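Long-range contacts in In2-1 family protein, glutathione transferase lambda3 (Populus trichocarpa, PDB 4PQI), which binds glutathione and, as a monomeric plant glutathione transferase of the Lambda class, probably catalyses thiol-transfer reactions: residues Leu7-Glu13 and Arg51-Gln57; Ala16-Ala21 and Val63-Asn69; Lys120-Ala124 and Phe170-Glu174; Phe185-Leu189 and Tyr221-Thr226. One frame throughout, in Å; residues are numbered along the deposited sequence.

Interaction 1: Leu7-Glu13 and Arg51-Gln57; sequences LDKSVPE and RNFKGLQ. With CA (calcium ion), chain E.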
# COMPACT_ATOMS: atom_id res chain seq x y z
N LEU A 7 10.69 13.94 7.46
CA LEU A 7 10.94 13.98 6.02
C LEU A 7 9.62 14.00 5.22
O LEU A 7 9.61 14.38 4.04
CB LEU A 7 11.81 12.78 5.62
CG LEU A 7 12.65 12.84 4.34
CD1 LEU A 7 13.48 14.12 4.29
CD2 LEU A 7 13.54 11.61 4.27
N ASP A 8 8.54 13.61 5.88
CA ASP A 8 7.19 13.51 5.31
C ASP A 8 6.67 14.87 4.81
O ASP A 8 6.66 15.84 5.55
CB ASP A 8 6.27 12.96 6.40
CG ASP A 8 4.90 12.58 5.90
OD1 ASP A 8 4.57 12.82 4.71
OD2 ASP A 8 4.13 12.03 6.71
N LYS A 9 6.23 14.94 3.56
CA LYS A 9 5.75 16.21 3.01
C LYS A 9 4.23 16.28 2.90
O LYS A 9 3.69 17.21 2.30
CB LYS A 9 6.41 16.51 1.66
CG LYS A 9 7.81 17.13 1.77
CD LYS A 9 7.73 18.56 2.26
CE LYS A 9 9.11 19.17 2.43
NZ LYS A 9 9.02 20.56 2.96
N SER A 10 3.55 15.32 3.51
CA SER A 10 2.09 15.24 3.43
C SER A 10 1.43 16.30 4.28
O SER A 10 1.99 16.75 5.28
CB SER A 10 1.59 13.86 3.88
OG SER A 10 1.78 13.71 5.28
N VAL A 11 0.22 16.68 3.89
CA VAL A 11 -0.62 17.55 4.70
C VAL A 11 -1.98 16.87 4.90
O VAL A 11 -2.36 15.99 4.12
CB VAL A 11 -0.80 18.93 4.04
CG1 VAL A 11 0.53 19.68 4.02
CG2 VAL A 11 -1.36 18.79 2.63
N PRO A 12 -2.71 17.25 5.97
CA PRO A 12 -4.10 16.81 6.16
C PRO A 12 -4.91 17.06 4.90
O PRO A 12 -4.74 18.09 4.24
CB PRO A 12 -4.59 17.69 7.31
CG PRO A 12 -3.38 17.95 8.10
CD PRO A 12 -2.24 18.04 7.12
N GLU A 13 -5.77 16.11 4.54
CA GLU A 13 -6.48 16.20 3.29
C GLU A 13 -7.96 15.86 3.46
O GLU A 13 -8.31 14.86 4.09
CB GLU A 13 -5.84 15.26 2.28
CG GLU A 13 -6.44 15.30 0.90
CD GLU A 13 -5.68 14.43 -0.08
OE1 GLU A 13 -5.94 14.54 -1.30
OE2 GLU A 13 -4.83 13.63 0.38
N ARG A 51 2.13 9.05 -2.73
CA ARG A 51 1.65 10.38 -3.13
C ARG A 51 1.76 11.38 -1.98
O ARG A 51 2.26 12.51 -2.15
CB ARG A 51 0.19 10.28 -3.58
CG ARG A 51 -0.54 11.60 -3.79
CD ARG A 51 -2.01 11.30 -4.09
NE ARG A 51 -2.89 12.46 -4.11
CZ ARG A 51 -3.62 12.90 -3.09
NH1 ARG A 51 -3.55 12.31 -1.89
NH2 ARG A 51 -4.40 13.95 -3.25
N ASN A 52 1.28 10.96 -0.82
CA ASN A 52 1.25 11.78 0.38
C ASN A 52 2.66 12.13 0.84
O ASN A 52 3.00 13.31 1.00
CB ASN A 52 0.46 11.08 1.49
CG ASN A 52 -1.04 10.96 1.19
OD1 ASN A 52 -1.52 11.47 0.17
ND2 ASN A 52 -1.78 10.28 2.06
N PHE A 53 3.49 11.11 1.05
CA PHE A 53 4.85 11.32 1.55
C PHE A 53 5.68 12.27 0.68
O PHE A 53 6.35 13.16 1.20
CB PHE A 53 5.57 9.98 1.71
CG PHE A 53 6.82 10.08 2.52
CD1 PHE A 53 6.78 9.91 3.90
CD2 PHE A 53 8.03 10.37 1.91
CE1 PHE A 53 7.94 10.00 4.66
CE2 PHE A 53 9.20 10.47 2.67
CZ PHE A 53 9.15 10.28 4.04
N LYS A 54 5.63 12.10 -0.63
CA LYS A 54 6.43 12.94 -1.53
C LYS A 54 5.88 14.37 -1.66
O LYS A 54 6.53 15.25 -2.23
CB LYS A 54 6.62 12.26 -2.89
CG LYS A 54 7.29 10.89 -2.82
CD LYS A 54 7.67 10.33 -4.21
CE LYS A 54 8.66 11.23 -4.94
NZ LYS A 54 10.08 10.92 -4.58
N GLY A 55 4.69 14.59 -1.11
CA GLY A 55 4.06 15.90 -1.11
C GLY A 55 3.36 16.17 -2.42
O GLY A 55 3.31 17.31 -2.87
N LEU A 56 2.84 15.12 -3.04
CA LEU A 56 2.20 15.23 -4.36
C LEU A 56 0.66 15.27 -4.32
O LEU A 56 0.01 14.90 -5.30
CB LEU A 56 2.67 14.10 -5.28
CG LEU A 56 4.18 13.96 -5.45
CD1 LEU A 56 4.56 12.66 -6.17
CD2 LEU A 56 4.74 15.17 -6.20
N GLN A 57 0.09 15.72 -3.22
CA GLN A 57 -1.36 15.70 -3.06
C GLN A 57 -2.10 16.66 -4.00
O GLN A 57 -3.14 16.30 -4.56
CB GLN A 57 -1.75 15.95 -1.61
CG GLN A 57 -1.29 14.83 -0.68
CD GLN A 57 -1.27 15.28 0.77
OE1 GLN A 57 -0.30 15.87 1.23
NE2 GLN A 57 -2.36 15.01 1.49
CA CA E . 2.98 19.35 -4.06
O HOH W 1 1.60 21.55 -4.63
O HOH W 2 0.95 19.02 -3.01
O HOH W 3 4.12 20.42 -2.11
O HOH W 4 5.32 19.08 -4.90
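An N-terminal arm held across the end of a helix by hydrogen bonds and a salt bridge: this is the contact of Leu-7-Glu-13, which precedes the first strand of the thioredoxin-like domain, with the C-terminal turn of helix 42-54. The helix stops in a Schellman motif. Gly-55, with positive phi, sends its N to Asn-52 O (3.0 Å), and Leu-56 N returns to Arg-51 O (2.8 Å); Lys-9 N of the arm then takes up Phe-53 O (3.0 Å). A beta carbon on Gly-55 would collide with Lys-9 CB. Gly-55 also offers its O to a calcium ion, 2.4 Å away, whose other ligands include four waters and Glu-59. Ahead of the crossing, Asp-8 OD1 receives Ser-10 N at 3.0 Å in an Asx turn, OD2 reaches Ala-220 N, and Asp-8 CA sits over the face of the Phe-53 ring. Further along, the Gln-57 amide imitates a backbone partner: its OE1 accepts Val-11 N and its NE2 donates to Val-11 O, both at 2.8 Å. Glu-13 finishes the run with a two-pronged salt bridge, OE1 to Arg-51 NH2 (2.6 Å) and OE2 to Arg-51 NH1 (2.9 Å), while Gln-57 NE2 also meets OE2 (3.0 Å). The chemistry is thus largely polar: main-chain groups of an irregular arm find partners at a helix end and in the loop just after it, and the buried guanidinium of Arg-51 has its charge balanced by Glu-13.

Interaction 2: Ala16-Ala21 and Val63-Asn69; sequences APPLDA and VPLILQN. With GSH (glutathione), chain B.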
# COMPACT_ATOMS: atom_id res chain seq x y z
N ALA A 16 -12.99 13.36 -0.78
CA ALA A 16 -14.26 13.36 -1.51
C ALA A 16 -14.94 12.00 -1.45
O ALA A 16 -14.26 10.97 -1.37
CB ALA A 16 -14.03 13.77 -2.97
N PRO A 17 -16.29 11.97 -1.48
CA PRO A 17 -17.01 10.69 -1.44
C PRO A 17 -16.69 9.86 -2.68
O PRO A 17 -16.44 10.42 -3.75
CB PRO A 17 -18.50 11.12 -1.44
CG PRO A 17 -18.50 12.53 -0.99
CD PRO A 17 -17.22 13.12 -1.51
N PRO A 18 -16.66 8.53 -2.55
CA PRO A 18 -16.37 7.74 -3.75
C PRO A 18 -17.50 7.87 -4.79
O PRO A 18 -18.66 8.08 -4.43
CB PRO A 18 -16.26 6.31 -3.22
CG PRO A 18 -17.01 6.33 -1.91
CD PRO A 18 -16.76 7.69 -1.34
N LEU A 19 -17.13 7.75 -6.07
CA LEU A 19 -18.08 7.87 -7.17
C LEU A 19 -18.81 6.56 -7.44
O LEU A 19 -18.17 5.52 -7.64
CB LEU A 19 -17.33 8.25 -8.44
CG LEU A 19 -16.48 9.53 -8.41
CD1 LEU A 19 -15.74 9.73 -9.75
CD2 LEU A 19 -17.35 10.71 -8.09
N ASP A 20 -20.14 6.61 -7.48
CA ASP A 20 -20.93 5.41 -7.77
C ASP A 20 -21.19 5.23 -9.26
O ASP A 20 -20.68 6.00 -10.09
CB ASP A 20 -22.26 5.43 -7.01
CG ASP A 20 -23.17 6.57 -7.44
OD1 ASP A 20 -23.10 7.04 -8.60
OD2 ASP A 20 -23.99 7.02 -6.61
N ALA A 21 -22.02 4.25 -9.59
CA ALA A 21 -22.23 3.85 -10.98
C ALA A 21 -22.78 4.97 -11.85
O ALA A 21 -22.56 4.95 -13.05
CB ALA A 21 -23.13 2.62 -11.05
N VAL A 63 -9.43 10.07 -7.69
CA VAL A 63 -10.76 9.74 -8.20
C VAL A 63 -11.15 8.42 -7.56
O VAL A 63 -10.82 7.36 -8.09
CB VAL A 63 -10.73 9.58 -9.74
CG1 VAL A 63 -12.14 9.33 -10.27
CG2 VAL A 63 -10.11 10.80 -10.40
N PRO A 64 -11.81 8.47 -6.39
CA PRO A 64 -12.20 7.23 -5.70
C PRO A 64 -13.51 6.64 -6.25
O PRO A 64 -14.46 7.37 -6.55
CB PRO A 64 -12.34 7.68 -4.25
CG PRO A 64 -12.86 9.10 -4.37
CD PRO A 64 -12.11 9.67 -5.57
N LEU A 65 -13.53 5.32 -6.39
CA LEU A 65 -14.65 4.60 -6.98
C LEU A 65 -15.22 3.65 -5.96
O LEU A 65 -14.51 3.17 -5.08
CB LEU A 65 -14.16 3.77 -8.18
CG LEU A 65 -13.36 4.52 -9.25
CD1 LEU A 65 -12.83 3.56 -10.34
CD2 LEU A 65 -14.24 5.62 -9.85
N ILE A 66 -16.51 3.36 -6.06
CA ILE A 66 -17.08 2.26 -5.31
C ILE A 66 -16.96 1.04 -6.21
O ILE A 66 -17.70 0.92 -7.17
CB ILE A 66 -18.57 2.50 -5.00
CG1 ILE A 66 -18.77 3.81 -4.24
CG2 ILE A 66 -19.12 1.34 -4.20
CD1 ILE A 66 -20.24 4.19 -4.07
N LEU A 67 -16.02 0.15 -5.91
CA LEU A 67 -15.76 -0.99 -6.79
C LEU A 67 -16.94 -1.95 -6.93
O LEU A 67 -17.16 -2.51 -8.01
CB LEU A 67 -14.50 -1.76 -6.37
CG LEU A 67 -13.16 -1.02 -6.56
CD1 LEU A 67 -12.01 -1.92 -6.14
CD2 LEU A 67 -12.99 -0.56 -7.99
N GLN A 68 -17.72 -2.14 -5.86
CA GLN A 68 -18.91 -2.99 -5.91
C GLN A 68 -20.04 -2.42 -6.79
O GLN A 68 -21.01 -3.12 -7.11
CB GLN A 68 -19.44 -3.28 -4.51
CG GLN A 68 -18.79 -4.49 -3.88
CD GLN A 68 -18.75 -5.66 -4.84
OE1 GLN A 68 -19.80 -6.13 -5.31
NE2 GLN A 68 -17.55 -6.14 -5.16
N ASN A 69 -19.90 -1.15 -7.18
CA ASN A 69 -20.93 -0.46 -7.97
C ASN A 69 -20.26 0.67 -8.74
O ASN A 69 -20.53 1.86 -8.52
CB ASN A 69 -22.02 0.08 -7.03
CG ASN A 69 -23.13 0.80 -7.78
OD1 ASN A 69 -23.60 0.34 -8.82
ND2 ASN A 69 -23.54 1.95 -7.26
N1 GSH B . -1.80 -6.36 -9.26
CA1 GSH B . -2.67 -5.19 -9.14
C1 GSH B . -1.91 -4.05 -8.52
O11 GSH B . -2.11 -2.86 -8.87
O12 GSH B . -1.05 -4.26 -7.65
CB1 GSH B . -3.89 -5.57 -8.30
CG1 GSH B . -4.81 -4.39 -8.02
CD1 GSH B . -6.15 -4.92 -7.56
OE1 GSH B . -6.41 -6.30 -7.61
N2 GSH B . -7.07 -4.09 -7.09
CA2 GSH B . -8.36 -4.63 -6.69
C2 GSH B . -9.40 -4.42 -7.75
O2 GSH B . -9.36 -3.27 -8.57
CB2 GSH B . -8.82 -3.98 -5.39
SG2 GSH B . -8.11 -4.79 -3.94
N3 GSH B . -10.35 -5.33 -7.88
CA3 GSH B . -11.61 -5.00 -8.53
C3 GSH B . -11.82 -5.90 -9.71
O31 GSH B . -12.83 -5.76 -10.45
O32 GSH B . -10.99 -6.80 -9.97
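Leu-19 and Pro-18 form the apolar centre here, packing on Val-63, Pro-64, Leu-65 and Ile-66 where the N-terminal arm runs beside strand 60-64, an outermost strand of the thioredoxin-like sheet. Leu-19 CD1 meets Val-63 CG1 at 3.7 Å, Leu-19 CB lies 4.3 Å from Leu-65 CD2, and Pro-18 CB rests on Ile-66 CG1 at 3.7 Å and lies 4.3 Å from Pro-64 CB; Trp-73 of helix 73-78 touches both Leu-19 and Leu-65. The arm joins the edge through one parallel beta bridge, since Leu-19 N donates to Pro-64 O (2.7 Å) and Leu-19 O accepts from Ile-66 N (3.1 Å). Beyond Ile-66 the second segment turns, with Leu-67 directed away from the arm, its CD1 3.8 Å from GSH O2 of the bound glutathione. Toward the polar edge, Asp-20 OD1 hydrogen-bonds to Thr-22, and Asn-69 swings its side chain back to the arm, where Asn-69 OD1 comes within 3.2 Å of Ala-21 CB.

Interaction 3: Lys120-Ala124 and Phe170-Glu174; sequences KKEFA and FLGKE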
# COMPACT_ATOMS: atom_id res chain seq x y z
N LYS A 120 21.44 -1.73 -0.62
CA LYS A 120 20.06 -1.52 -0.23
C LYS A 120 19.12 -1.58 -1.44
O LYS A 120 18.03 -2.16 -1.35
CB LYS A 120 19.93 -0.20 0.52
CG LYS A 120 20.78 -0.16 1.77
CD LYS A 120 20.44 1.05 2.62
CE LYS A 120 21.20 1.01 3.93
NZ LYS A 120 20.67 2.00 4.88
N LYS A 121 19.56 -1.01 -2.56
CA LYS A 121 18.83 -1.09 -3.83
C LYS A 121 18.60 -2.53 -4.25
O LYS A 121 17.51 -2.89 -4.70
CB LYS A 121 19.61 -0.38 -4.94
CG LYS A 121 19.80 1.12 -4.76
CD LYS A 121 18.66 1.93 -5.37
CE LYS A 121 18.68 1.90 -6.90
NZ LYS A 121 17.63 2.79 -7.49
N GLU A 122 19.63 -3.36 -4.12
CA GLU A 122 19.47 -4.78 -4.43
C GLU A 122 18.50 -5.52 -3.50
O GLU A 122 17.69 -6.32 -3.96
CB GLU A 122 20.82 -5.50 -4.46
CG GLU A 122 21.47 -5.40 -5.83
CD GLU A 122 20.46 -5.58 -6.95
OE1 GLU A 122 19.91 -6.70 -7.08
OE2 GLU A 122 20.20 -4.60 -7.69
N PHE A 123 18.60 -5.27 -2.20
CA PHE A 123 17.68 -5.89 -1.25
C PHE A 123 16.25 -5.45 -1.52
O PHE A 123 15.30 -6.21 -1.30
CB PHE A 123 18.02 -5.52 0.19
CG PHE A 123 17.44 -6.45 1.20
CD1 PHE A 123 17.64 -7.82 1.07
CD2 PHE A 123 16.72 -5.98 2.28
CE1 PHE A 123 17.12 -8.70 1.99
CE2 PHE A 123 16.21 -6.87 3.23
CZ PHE A 123 16.41 -8.23 3.08
N ALA A 124 16.09 -4.19 -1.94
CA ALA A 124 14.76 -3.66 -2.24
C ALA A 124 14.12 -4.47 -3.36
O ALA A 124 12.92 -4.77 -3.33
CB ALA A 124 14.85 -2.19 -2.64
N PHE A 170 12.72 -1.76 6.32
CA PHE A 170 13.33 -2.85 5.55
C PHE A 170 14.72 -2.52 5.02
O PHE A 170 15.60 -3.38 5.00
CB PHE A 170 12.42 -3.34 4.42
CG PHE A 170 11.26 -4.17 4.90
CD1 PHE A 170 11.46 -5.45 5.39
CD2 PHE A 170 9.96 -3.68 4.84
CE1 PHE A 170 10.41 -6.23 5.83
CE2 PHE A 170 8.89 -4.46 5.28
CZ PHE A 170 9.11 -5.73 5.78
N LEU A 171 14.94 -1.27 4.62
CA LEU A 171 16.27 -0.91 4.14
C LEU A 171 17.09 -0.15 5.19
O LEU A 171 18.09 0.49 4.87
CB LEU A 171 16.17 -0.12 2.83
CG LEU A 171 15.35 -0.82 1.73
CD1 LEU A 171 15.25 0.07 0.48
CD2 LEU A 171 15.95 -2.18 1.38
N GLY A 172 16.66 -0.23 6.44
CA GLY A 172 17.43 0.35 7.53
C GLY A 172 16.96 1.70 8.04
O GLY A 172 15.82 1.85 8.49
N LYS A 173 17.84 2.68 7.93
CA LYS A 173 17.60 4.04 8.42
C LYS A 173 16.34 4.71 7.84
O LYS A 173 15.53 5.28 8.58
CB LYS A 173 18.84 4.88 8.12
CG LYS A 173 18.85 6.30 8.65
CD LYS A 173 20.26 6.88 8.49
CE LYS A 173 20.23 8.38 8.18
NZ LYS A 173 19.59 8.68 6.86
N GLU A 174 16.17 4.65 6.52
CA GLU A 174 15.16 5.47 5.87
C GLU A 174 13.90 4.69 5.47
O GLU A 174 13.98 3.59 4.95
CB GLU A 174 15.74 6.17 4.62
CG GLU A 174 17.22 6.55 4.70
CD GLU A 174 18.18 5.40 4.34
OE1 GLU A 174 17.81 4.20 4.46
OE2 GLU A 174 19.32 5.71 3.94
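Lys-120, in the first turns of helix 118-139, opens the contact by stretching an extended side chain along the loop that leads into helix 177-197. Its NZ donates to Leu-171 O at 3.0 Å and stands 3.6 Å from Glu-174 OE1, a long salt bridge; Asp-166, outside the two segments, is the stronger acidic partner of the same ammonium, in a salt bridge. The loop can turn beside this charge because Gly-172 adopts backbone angles that call for glycine, and a beta carbon there would also press on Lys-120 NZ. One helical turn on, Phe-123 presents the edge of its ring, with CD2 4.0 Å from Leu-171 CD2 and 3.9 Å from Phe-170 O. Ala-124 follows, its CB 3.9 Å from Leu-171 CD1, so that Leu-171 fills the space between loop and helix while its carbonyl serves the lysine. The arrangement illustrates how an all-helical GST C-terminal domain holds a connecting loop, with an apolar plug and a cation gathering loop oxygens. Leu-171 and Ala-124 both pack on Val-178 of helix 177-197, Phe-123 touches Ala-160 at the end of helix 151-160, and the Phe-170 ring meets those of Tyr-182 and Trp-211, which belong to helices 177-197 and 206-215.

Interaction 4: Phe185-Leu189 and Tyr221-Thr226; sequences FVERL and YKQTKT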
# COMPACT_ATOMS: atom_id res chain seq x y z
N PHE A 185 -0.88 -4.49 3.60
CA PHE A 185 -1.27 -5.89 3.75
C PHE A 185 -1.02 -6.37 5.17
O PHE A 185 -1.86 -7.05 5.77
CB PHE A 185 -0.59 -6.75 2.67
CG PHE A 185 -1.08 -6.43 1.28
CD1 PHE A 185 -2.25 -7.00 0.78
CD2 PHE A 185 -0.40 -5.50 0.49
CE1 PHE A 185 -2.72 -6.67 -0.49
CE2 PHE A 185 -0.87 -5.17 -0.78
CZ PHE A 185 -2.02 -5.76 -1.28
N VAL A 186 0.12 -5.96 5.74
CA VAL A 186 0.41 -6.28 7.13
C VAL A 186 -0.64 -5.65 8.05
O VAL A 186 -1.12 -6.30 8.97
CB VAL A 186 1.84 -5.86 7.54
CG1 VAL A 186 2.04 -6.00 9.08
CG2 VAL A 186 2.88 -6.67 6.78
N GLU A 187 -1.00 -4.39 7.77
CA GLU A 187 -2.07 -3.68 8.48
C GLU A 187 -3.35 -4.52 8.56
O GLU A 187 -3.89 -4.77 9.65
CB GLU A 187 -2.37 -2.34 7.77
CG GLU A 187 -3.69 -1.64 8.17
CD GLU A 187 -4.05 -0.41 7.29
OE1 GLU A 187 -3.16 0.12 6.56
OE2 GLU A 187 -5.23 0.01 7.33
N ARG A 188 -3.84 -4.97 7.41
CA ARG A 188 -5.09 -5.71 7.35
C ARG A 188 -4.95 -7.11 7.94
O ARG A 188 -5.81 -7.57 8.67
CB ARG A 188 -5.61 -5.77 5.91
CG ARG A 188 -6.02 -4.42 5.39
CD ARG A 188 -6.10 -4.41 3.87
NE ARG A 188 -6.70 -3.18 3.38
CZ ARG A 188 -6.07 -2.01 3.37
NH1 ARG A 188 -4.83 -1.92 3.84
NH2 ARG A 188 -6.68 -0.92 2.90
N LEU A 189 -3.85 -7.78 7.61
CA LEU A 189 -3.59 -9.13 8.12
C LEU A 189 -3.51 -9.13 9.65
O LEU A 189 -4.05 -10.02 10.31
CB LEU A 189 -2.33 -9.73 7.49
CG LEU A 189 -2.49 -10.09 6.00
CD1 LEU A 189 -1.14 -10.47 5.40
CD2 LEU A 189 -3.52 -11.20 5.78
N TYR A 221 1.19 7.84 6.03
CA TYR A 221 0.52 6.55 6.14
C TYR A 221 -0.78 6.61 6.94
O TYR A 221 -1.78 6.06 6.49
CB TYR A 221 1.45 5.50 6.76
CG TYR A 221 0.74 4.21 7.14
CD1 TYR A 221 0.09 3.44 6.18
CD2 TYR A 221 0.73 3.76 8.45
CE1 TYR A 221 -0.54 2.25 6.51
CE2 TYR A 221 0.09 2.59 8.80
CZ TYR A 221 -0.54 1.84 7.82
OH TYR A 221 -1.17 0.67 8.18
N LYS A 222 -0.76 7.26 8.11
CA LYS A 222 -1.92 7.26 9.01
C LYS A 222 -3.17 7.77 8.32
O LYS A 222 -4.25 7.22 8.51
CB LYS A 222 -1.63 8.09 10.27
CG LYS A 222 -0.66 7.43 11.24
CD LYS A 222 -0.61 8.17 12.58
CE LYS A 222 -0.02 9.55 12.42
NZ LYS A 222 0.19 10.24 13.72
N GLN A 223 -3.01 8.82 7.51
CA GLN A 223 -4.07 9.41 6.70
C GLN A 223 -4.79 8.42 5.77
O GLN A 223 -5.88 8.72 5.30
CB GLN A 223 -3.50 10.55 5.85
CG GLN A 223 -2.99 11.72 6.65
CD GLN A 223 -2.49 12.85 5.78
OE1 GLN A 223 -2.73 12.88 4.57
NE2 GLN A 223 -1.79 13.81 6.40
N THR A 224 -4.18 7.26 5.49
CA THR A 224 -4.72 6.36 4.47
C THR A 224 -5.33 5.08 5.05
O THR A 224 -5.87 4.25 4.31
CB THR A 224 -3.63 5.93 3.48
OG1 THR A 224 -2.73 5.06 4.16
CG2 THR A 224 -2.88 7.15 2.96
N LYS A 225 -5.23 4.92 6.36
CA LYS A 225 -5.66 3.70 7.03
C LYS A 225 -7.17 3.42 6.94
O LYS A 225 -7.99 4.32 7.05
CB LYS A 225 -5.20 3.68 8.50
CG LYS A 225 -3.71 3.37 8.63
CD LYS A 225 -3.23 3.35 10.07
CE LYS A 225 -3.51 2.02 10.73
NZ LYS A 225 -2.87 1.95 12.07
N THR A 226 -7.49 2.14 6.76
CA THR A 226 -8.85 1.67 6.52
C THR A 226 -9.58 1.38 7.84
O THR A 226 -8.96 1.21 8.89
CB THR A 226 -8.82 0.40 5.61
OG1 THR A 226 -10.10 0.18 5.02
CG2 THR A 226 -8.37 -0.84 6.39
O HOH W 5 -6.62 0.13 9.83
O HOH W 6 -6.90 1.98 2.90
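The two backbones keep their distance: the CA atoms of Glu-187 and Lys-225 are 8.3 Å apart, as are those of Arg-188 and Thr-226, so side chains and water must span the gap. One partner is regular helix, within helix 177-197. The other continues from helix 219-222 into a type I turn from Lys-222 to Lys-225, closed by Lys-225 N to Lys-222 O (3.3 Å); just ahead of it, Tyr-221 O accepts both Thr-224 N (2.9 Å) and Thr-224 OG1 (2.7 Å). Across the gap reaches Glu-187, whose two carboxylate oxygens bond to the residues on either side of the turn, Tyr-221 and Thr-226. Its OE1 accepts the hydroxyl OH of Tyr-221 at 2.6 Å; its OE2 accepts Thr-226 N at 3.2 Å, and water 5 joins the same OE2 (2.9 Å) to Thr-226 O (2.7 Å). Arg-188 adds a second bridge: its NH2 donates to water 6 (2.9 Å), which donates to Thr-224 O (2.9 Å), while Thr-226 CG2 lies over one face of the guanidinium. Gln-45 of helix 42-54 draws the thioredoxin-like domain into this network, bonding to Glu-187 OE1, Thr-224 OG1 and Arg-188 NH1. The case shows how a buried carboxylate can be satisfied without a close salt bridge, Arg-188 NH1 being 3.8 Å from Glu-187 OE1: a tyrosine hydroxyl, a backbone amide, a glutamine and a water share its charge at the seam between the domains.

From the N terminus, the arm is fastened twice. Interaction 1 closes the chain from Leu-7 to Gln-57 on the end of helix 42-54, and interaction 2 closes it from Ala-16 to Asn-69 on the edge strand that follows; because their segments alternate, the two loops cross. Interactions 3 and 4 come later, in series, and join parts of the helical C-terminal domain. Interaction 3 lies on the opposite side of the chain's centre from interaction 2, with centres about 35 Å apart. Interaction 4 sits more centrally and touches interaction 1, where Asn-52 ND2 packs at 3.4 Å on Thr-224 CG2, linking the arm-covered helix of the thioredoxin-like domain to the C-terminal domain.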